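Local coordinates for protein Plm1 (Streptomyces sp. HK803, PDB 4HXY) that probably reduces the beta-keto group of the growing chain with NADPH, as the ketoreductase of the first phoslactomycin polyketide synthase module, at residues Asp214-Leu218 with Leu263-Ala268. Residues are numbered along the deposited sequence; the frame is centred on the assembly and turned at random.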
# COMPACT_ATOMS: atom_id res chain seq x y z
N ASP A 214 12.84 27.22 -4.27
CA ASP A 214 12.62 28.30 -5.24
C ASP A 214 11.16 28.38 -5.71
O ASP A 214 10.64 29.48 -5.89
CB ASP A 214 13.51 28.10 -6.47
CG ASP A 214 14.99 28.39 -6.20
OD1 ASP A 214 15.30 29.15 -5.25
OD2 ASP A 214 15.84 27.82 -6.95
N ARG A 215 10.53 27.23 -5.92
CA ARG A 215 9.19 27.14 -6.53
C ARG A 215 8.40 26.01 -5.91
O ARG A 215 8.93 24.92 -5.74
CB ARG A 215 9.28 26.84 -8.01
CG ARG A 215 9.97 27.86 -8.82
CD ARG A 215 9.56 27.69 -10.25
NE ARG A 215 10.42 28.49 -11.12
CZ ARG A 215 10.27 28.58 -12.43
NH1 ARG A 215 9.28 27.92 -13.03
NH2 ARG A 215 11.12 29.33 -13.12
N ILE A 216 7.14 26.28 -5.61
CA ILE A 216 6.22 25.26 -5.10
C ILE A 216 5.07 25.13 -6.10
O ILE A 216 4.38 26.10 -6.40
CB ILE A 216 5.71 25.62 -3.70
CG1 ILE A 216 6.89 25.72 -2.73
CG2 ILE A 216 4.71 24.56 -3.20
CD1 ILE A 216 6.54 26.36 -1.41
N LEU A 217 4.92 23.93 -6.65
CA LEU A 217 3.88 23.65 -7.64
C LEU A 217 2.86 22.68 -7.03
O LEU A 217 3.22 21.57 -6.59
CB LEU A 217 4.47 23.05 -8.90
CG LEU A 217 5.41 23.92 -9.76
CD1 LEU A 217 5.49 23.30 -11.13
CD2 LEU A 217 4.91 25.34 -9.88
N LEU A 218 1.60 23.11 -7.01
CA LEU A 218 0.51 22.32 -6.46
C LEU A 218 -0.25 21.75 -7.65
O LEU A 218 -0.79 22.51 -8.47
CB LEU A 218 -0.42 23.17 -5.61
CG LEU A 218 0.19 23.99 -4.48
CD1 LEU A 218 -0.94 24.70 -3.78
CD2 LEU A 218 1.01 23.14 -3.49
N LEU A 263 9.65 22.87 -17.08
CA LEU A 263 10.37 23.31 -15.89
C LEU A 263 11.88 23.15 -16.07
O LEU A 263 12.65 24.04 -15.71
CB LEU A 263 9.86 22.57 -14.64
CG LEU A 263 8.46 22.97 -14.16
CD1 LEU A 263 7.83 21.87 -13.27
CD2 LEU A 263 8.44 24.32 -13.44
N ALA A 264 12.30 22.03 -16.65
CA ALA A 264 13.72 21.77 -16.90
C ALA A 264 14.28 22.80 -17.89
O ALA A 264 15.40 23.28 -17.73
CB ALA A 264 13.95 20.34 -17.40
N ALA A 265 13.46 23.18 -18.87
CA ALA A 265 13.86 24.15 -19.91
C ALA A 265 14.07 25.56 -19.34
O ALA A 265 14.91 26.33 -19.84
CB ALA A 265 12.83 24.16 -21.04
N GLU A 266 13.31 25.90 -18.31
CA GLU A 266 13.47 27.15 -17.56
C GLU A 266 14.67 27.15 -16.60
O GLU A 266 14.96 28.17 -16.00
CB GLU A 266 12.23 27.42 -16.72
CG GLU A 266 11.00 27.78 -17.48
CD GLU A 266 9.88 28.14 -16.54
OE1 GLU A 266 9.93 29.24 -15.94
OE2 GLU A 266 8.95 27.32 -16.39
N GLY A 267 15.33 26.00 -16.44
CA GLY A 267 16.43 25.87 -15.49
C GLY A 267 15.94 25.71 -14.06
O GLY A 267 16.68 25.99 -13.11
N ALA A 268 14.69 25.26 -13.92
CA ALA A 268 14.05 25.04 -12.61
C ALA A 268 13.44 23.64 -12.56
O ALA A 268 12.25 23.49 -12.31
CB ALA A 268 12.97 26.10 -12.34
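With its CG anti to the carbonyl carbon (chi1 -62°) and its chain extended from CG to NE, Arg-215 brings its guanidinium to the turn at the C-terminal end of helix 253-265, where Glu-266, also extended beyond CG, meets it. The salt bridge is lopsided. NH2 of Arg-215 gives the firmer bond, to OE1 of Glu-266 at 3.1 Å; NH1 adds weak, longer bonds to both carboxylate oxygens. OE1 lies close to the guanidinium plane, yet NH2 reaches it from well above the carboxylate plane, and the two planes are 57° apart. Over the centre of one guanidinium face sits CB of Ala-268, 3.7 Å from CZ of Arg-215, while CD2 of Leu-263 approaches NH1 obliquely. Leu-217, two residues on from Arg-215 in the strand, meets Leu-263 tip to tip, their CD1 methyls a tight 3.5 Å apart. The turn that presents Glu-266 and Ala-268 is a Schellman motif: Gly-267, with positive phi, is the first residue to leave helical backbone angles, and the amides of Ala-268 and Gly-267 bond back to the carbonyls of Leu-263 and Ala-264. The C-terminal end of helix 253-265 and its following turn pack against a parallel strand of the Rossmann-fold KR domain, strand 215-220 being hydrogen-bonded between strands 189-193 and 242-247. A leucine in place of Arg-215 would probably leave the carboxylate of Glu-266 without this cationic mate and freer to turn. The pairing illustrates how such a contact can be graded, from buried leucine methyls to a charge pair nearer the surface, where solvent probably tempers the attraction.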